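CG1507-PB, isoform B (Drosophila melanogaster, PDB 5FGO) probably binds RNA and purine-rich DNA elements as the full-length Pur-alpha, of which this fragment is PUR repeat III. Local coordinates at residues R62-D65 with I66-Y70; I53-E57 with K58-R62. All coordinates share one frame; numbering follows the deposited sequence.

Contact 1 of 2, residues R62-D65 with I66-Y70; sequences RFRD and IFNDY
Arg64 and Asn68 meet one helical turn apart, on the polar side of the helix. Arg64 CB starts out away from the next turn; CG then runs anti to the backbone N (chi1 -158°), and bends at the next two torsions bring CD back alongside the amide, 3.5 Å from Asn68 ND2. Beyond it, NE and CZ pass ND2 at slightly longer range, and at the tip Arg64 NH1 lies 3.0 Å from Asn68 ND2. The guanidinium and amide planes are only 10° apart, but NH1 and ND2 are both donors as modelled, so no hydrogen bond joins them, and at this resolution the short separation means little. The Asp65 carboxylate pairs with NH1 as a salt bridge, too short as modelled for its detail to be trusted. Cutting Arg64 back to an alanine takes away the chain along the Asn68 amide, which is likely to leave that amide freer to turn and the Asp65 carboxylate without a positive charge beside it.

Asn68 N donates to Arg64 O at 3.0 Å, and Ile66, Phe67 and Asp69 bond likewise to Arg62, Phe63 and Asp65. Asp69 forms a salt bridge with Arg18 of the second subunit. The i to i+4 bonds are those of an alpha-helix, amphipathic because Phe63 and Phe67 lie on one face, against Phe67 and Phe63 of the second subunit, and Arg64, Asp65 and Asn68 on another: the C-terminal helix of a PUR repeat, packed in a dimer.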
loop_
_atom_site.group_PDB
_atom_site.type_symbol
_atom_site.label_atom_id
_atom_site.label_comp_id
_atom_site.label_asym_id
_atom_site.label_seq_id
_atom_site.Cartn_x
_atom_site.Cartn_y
_atom_site.Cartn_z
ATOM N N ARG B 62 -0.228 9.871 5.994
ATOM C CA ARG B 62 -1.576 9.944 5.426
ATOM C C ARG B 62 -2.078 8.548 5.051
ATOM O O ARG B 62 -3.223 8.188 5.341
ATOM C CB ARG B 62 -1.596 10.899 4.210
ATOM C CG ARG B 62 -1.928 12.357 4.545
ATOM C CD ARG B 62 -1.768 13.312 3.368
ATOM N NE ARG B 62 -0.355 13.604 3.110
ATOM C CZ ARG B 62 0.102 14.303 2.075
ATOM N NH1 ARG B 62 -0.722 14.732 1.133
ATOM N NH2 ARG B 62 1.403 14.528 1.955
ATOM N N PHE B 63 -1.196 7.764 4.444
ATOM C CA PHE B 63 -1.462 6.376 4.120
ATOM C C PHE B 63 -1.767 5.491 5.329
ATOM O O PHE B 63 -2.765 4.771 5.380
ATOM C CB PHE B 63 -0.248 5.826 3.411
ATOM C CG PHE B 63 -0.529 5.276 2.074
ATOM C CD1 PHE B 63 -0.544 6.106 0.967
ATOM C CD2 PHE B 63 -0.751 3.926 1.903
ATOM C CE1 PHE B 63 -0.787 5.599 -0.294
ATOM C CE2 PHE B 63 -0.989 3.408 0.647
ATOM C CZ PHE B 63 -1.012 4.242 -0.445
ATOM N N ARG B 64 -0.891 5.582 6.319
ATOM C CA ARG B 64 -1.002 4.806 7.530
ATOM C C ARG B 64 -2.353 5.090 8.210
ATOM O O ARG B 64 -2.997 4.172 8.737
ATOM C CB ARG B 64 0.193 5.112 8.438
ATOM C CG ARG B 64 0.494 4.021 9.471
ATOM C CD ARG B 64 -0.179 4.262 10.799
ATOM N NE ARG B 64 0.383 5.431 11.446
ATOM C CZ ARG B 64 -0.303 6.541 11.670
ATOM N NH1 ARG B 64 -1.583 6.600 11.324
ATOM N NH2 ARG B 64 0.279 7.576 12.257
ATOM N N ASP B 65 -2.773 6.360 8.194
ATOM C CA ASP B 65 -4.031 6.775 8.830
ATOM C C ASP B 65 -5.229 6.171 8.107
ATOM O O ASP B 65 -6.180 5.693 8.724
ATOM C CB ASP B 65 -4.156 8.302 8.855
ATOM C CG ASP B 65 -3.122 8.969 9.747
ATOM O OD1 ASP B 65 -2.612 8.321 10.675
ATOM O OD2 ASP B 65 -2.785 10.138 9.497
ATOM N N ILE B 66 -5.198 6.211 6.786
ATOM C CA ILE B 66 -6.266 5.597 6.028
ATOM C C ILE B 66 -6.362 4.119 6.433
ATOM O O ILE B 66 -7.457 3.571 6.651
ATOM C CB ILE B 66 -6.023 5.744 4.528
ATOM C CG1 ILE B 66 -6.254 7.199 4.130
ATOM C CG2 ILE B 66 -6.927 4.807 3.738
ATOM C CD1 ILE B 66 -5.829 7.531 2.763
ATOM N N PHE B 67 -5.214 3.480 6.581
ATOM C CA PHE B 67 -5.236 2.086 6.976
ATOM C C PHE B 67 -5.805 1.789 8.352
ATOM O O PHE B 67 -6.566 0.818 8.492
ATOM C CB PHE B 67 -3.859 1.476 6.825
ATOM C CG PHE B 67 -3.780 0.617 5.631
ATOM C CD1 PHE B 67 -3.649 1.185 4.374
ATOM C CD2 PHE B 67 -3.991 -0.748 5.745
ATOM C CE1 PHE B 67 -3.631 0.395 3.247
ATOM C CE2 PHE B 67 -3.977 -1.556 4.634
ATOM C CZ PHE B 67 -3.788 -0.981 3.381
ATOM N N ASN B 68 -5.443 2.593 9.357
ATOM C CA ASN B 68 -5.989 2.415 10.693
ATOM C C ASN B 68 -7.512 2.532 10.604
ATOM O O ASN B 68 -8.252 1.748 11.224
ATOM C CB ASN B 68 -5.445 3.467 11.656
ATOM C CG ASN B 68 -3.967 3.272 11.978
ATOM O OD1 ASN B 68 -3.438 2.164 11.896
ATOM N ND2 ASN B 68 -3.299 4.354 12.357
ATOM N N ASP B 69 -7.969 3.497 9.802
ATOM C CA ASP B 69 -9.394 3.733 9.616
ATOM C C ASP B 69 -10.096 2.531 9.046
ATOM O O ASP B 69 -11.187 2.175 9.494
ATOM C CB ASP B 69 -9.622 4.944 8.707
ATOM C CG ASP B 69 -9.325 6.262 9.397
ATOM O OD1 ASP B 69 -9.309 6.306 10.655
ATOM O OD2 ASP B 69 -9.070 7.252 8.684
ATOM N N TYR B 70 -9.473 1.900 8.057
ATOM C CA TYR B 70 -10.044 0.695 7.493
ATOM C C TYR B 70 -9.970 -0.458 8.496
ATOM O O TYR B 70 -10.931 -1.210 8.643
ATOM C CB TYR B 70 -9.360 0.328 6.175
ATOM C CG TYR B 70 -9.916 1.121 5.000
ATOM C CD1 TYR B 70 -11.260 1.056 4.684
ATOM C CD2 TYR B 70 -9.097 1.897 4.201
ATOM C CE1 TYR B 70 -11.778 1.775 3.642
ATOM C CE2 TYR B 70 -9.601 2.596 3.146
ATOM C CZ TYR B 70 -10.950 2.536 2.869
ATOM O OH TYR B 70 -11.497 3.250 1.822
#

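Contact 2 of 2, residues I53-E57 with K58-R62; sequences ITIPE and KCWIR
Over one face of the Trp60 indole sits the backbone of Glu57, whose CA lies 3.4 Å from the centroid of the five-membered ring in a CH-pi contact. Glu57 CG continues across that face to 4.0 Å from Trp60 CD2. At the indole edge, Trp60 NE1 donates to Ile55 O over 3.2 Å. This bond is almost straight at the hydrogen (175°), with the oxygen in the ring plane, but the donor stands well above the carbonyl plane, 62° out of it. Trp60 carries CG beside its backbone N (chi1 -69°), which turns the ring back over the end of the strand. The other flat group, the Arg62 guanidinium, has Cys59 CB against one face and gives NH2 to Lys58 O at 2.9 Å.

Here strand 49-56, the last of the antiparallel sheet, turns into helix 60-72: the strand-to-helix junction of the ββββα PUR repeat. Cys59 takes the N-cap position, and Trp60 N bonds to Glu57 O at 2.9 Å, three residues back, as the short 3-10 turn hands over to the helix.

The rest of the packing is apolar. Ile55 CG2 touches Cys59 SG at 3.5 Å and Trp60 CD1 at 3.8 Å, while Pro56 CD lies against the same sulfur. Met40 of strand 37-46 packs on Trp60, and Met20 of the second subunit on Cys59.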
loop_
_atom_site.group_PDB
_atom_site.type_symbol
_atom_site.label_atom_id
_atom_site.label_comp_id
_atom_site.label_asym_id
_atom_site.label_seq_id
_atom_site.Cartn_x
_atom_site.Cartn_y
_atom_site.Cartn_z
ATOM N N ILE B 53 2.873 -0.324 -6.757
ATOM C CA ILE B 53 2.648 1.102 -6.574
ATOM C C ILE B 53 3.822 1.763 -5.857
ATOM O O ILE B 53 4.576 1.118 -5.136
ATOM C CB ILE B 53 1.392 1.397 -5.774
ATOM C CG1 ILE B 53 1.496 0.696 -4.409
ATOM C CG2 ILE B 53 0.172 0.979 -6.574
ATOM C CD1 ILE B 53 0.437 1.084 -3.432
ATOM N N THR B 54 3.962 3.059 -6.067
ATOM C CA THR B 54 5.063 3.809 -5.517
ATOM C C THR B 54 4.551 5.009 -4.717
ATOM O O THR B 54 3.859 5.888 -5.233
ATOM C CB THR B 54 6.023 4.239 -6.628
ATOM O OG1 THR B 54 6.813 3.108 -6.982
ATOM C CG2 THR B 54 6.981 5.286 -6.142
ATOM N N ILE B 55 4.917 5.024 -3.441
ATOM C CA ILE B 55 4.422 5.998 -2.491
ATOM C C ILE B 55 5.586 6.811 -2.017
ATOM O O ILE B 55 6.520 6.253 -1.454
ATOM C CB ILE B 55 3.765 5.342 -1.281
ATOM C CG1 ILE B 55 2.744 4.305 -1.719
ATOM C CG2 ILE B 55 3.113 6.372 -0.406
ATOM C CD1 ILE B 55 2.355 3.355 -0.635
ATOM N N PRO B 56 5.549 8.125 -2.262
ATOM C CA PRO B 56 6.601 9.039 -1.795
ATOM C C PRO B 56 6.517 9.145 -0.288
ATOM O O PRO B 56 5.395 9.069 0.226
ATOM C CB PRO B 56 6.245 10.381 -2.441
ATOM C CG PRO B 56 5.054 10.113 -3.322
ATOM C CD PRO B 56 4.427 8.839 -2.882
ATOM N N GLU B 57 7.654 9.315 0.389
ATOM C CA GLU B 57 7.692 9.396 1.848
ATOM C C GLU B 57 6.755 10.455 2.421
ATOM O O GLU B 57 6.072 10.192 3.396
ATOM C CB GLU B 57 9.110 9.669 2.362
ATOM C CG GLU B 57 9.229 9.406 3.875
ATOM C CD GLU B 57 10.562 9.825 4.504
ATOM O OE1 GLU B 57 11.464 10.324 3.792
ATOM O OE2 GLU B 57 10.698 9.647 5.736
ATOM N N LYS B 58 6.644 11.613 1.778
ATOM C CA LYS B 58 5.874 12.725 2.349
ATOM C C LYS B 58 4.404 12.393 2.595
ATOM O O LYS B 58 3.658 13.224 3.117
ATOM C CB LYS B 58 5.956 13.956 1.454
ATOM C CG LYS B 58 5.248 13.796 0.135
ATOM C CD LYS B 58 5.292 15.044 -0.706
ATOM C CE LYS B 58 6.639 15.187 -1.364
ATOM N NZ LYS B 58 6.663 16.256 -2.424
ATOM N N CYS B 59 3.970 11.190 2.239
ATOM C CA CYS B 59 2.586 10.838 2.518
ATOM C C CYS B 59 2.417 9.471 3.174
ATOM O O CYS B 59 1.307 8.948 3.257
ATOM C CB CYS B 59 1.751 10.959 1.234
ATOM S SG CYS B 59 2.081 9.732 -0.037
ATOM N N TRP B 60 3.500 8.921 3.703
ATOM C CA TRP B 60 3.411 7.641 4.434
ATOM C C TRP B 60 2.417 7.732 5.608
ATOM O O TRP B 60 1.659 6.782 5.857
ATOM C CB TRP B 60 4.792 7.177 4.952
ATOM C CG TRP B 60 5.713 6.753 3.836
ATOM C CD1 TRP B 60 5.448 6.817 2.496
ATOM C CD2 TRP B 60 7.006 6.139 3.956
ATOM N NE1 TRP B 60 6.513 6.331 1.782
ATOM C CE2 TRP B 60 7.475 5.898 2.651
ATOM C CE3 TRP B 60 7.813 5.779 5.038
ATOM C CZ2 TRP B 60 8.716 5.321 2.396
ATOM C CZ3 TRP B 60 9.055 5.196 4.785
ATOM C CH2 TRP B 60 9.490 4.974 3.473
ATOM N N ILE B 61 2.424 8.859 6.329
ATOM C CA ILE B 61 1.509 9.025 7.456
ATOM C C ILE B 61 0.054 9.056 7.006
ATOM O O ILE B 61 -0.802 8.378 7.587
ATOM C CB ILE B 61 1.821 10.289 8.274
ATOM C CG1 ILE B 61 3.103 10.090 9.075
ATOM C CG2 ILE B 61 0.707 10.549 9.289
ATOM C CD1 ILE B 61 2.934 9.047 10.158
ATOM N N ARG B 62 -0.228 9.871 5.994
ATOM C CA ARG B 62 -1.576 9.944 5.426
ATOM C C ARG B 62 -2.078 8.548 5.051
ATOM O O ARG B 62 -3.223 8.188 5.341
ATOM C CB ARG B 62 -1.596 10.899 4.210
ATOM C CG ARG B 62 -1.928 12.357 4.545
ATOM C CD ARG B 62 -1.768 13.312 3.368
ATOM N NE ARG B 62 -0.355 13.604 3.110
ATOM C CZ ARG B 62 0.102 14.303 2.075
ATOM N NH1 ARG B 62 -0.722 14.732 1.133
ATOM N NH2 ARG B 62 1.403 14.528 1.955
#

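Contact 2 launches the helix that contact 1 continues; their centres lie 12 Å apart and Arg62 belongs to both. Its backbone O accepts the first bond of the turn in 62-70, while its side chain turns back to the junction and ties the helix start to it. The two also touch through apolar packing, Phe63 CZ coming within 3.5 Å of Ile55 CD1, so the ring of Phe63, one turn into the helix, rests on Ile55 near the end of the strand. Both reach the second subunit: contact 2 with Thr54 bonded to Glu44 and Lys25 of that chain, contact 1 also through Tyr70, packed on Ile31 of that chain. Strand end and helix thus take part in one dimer interface.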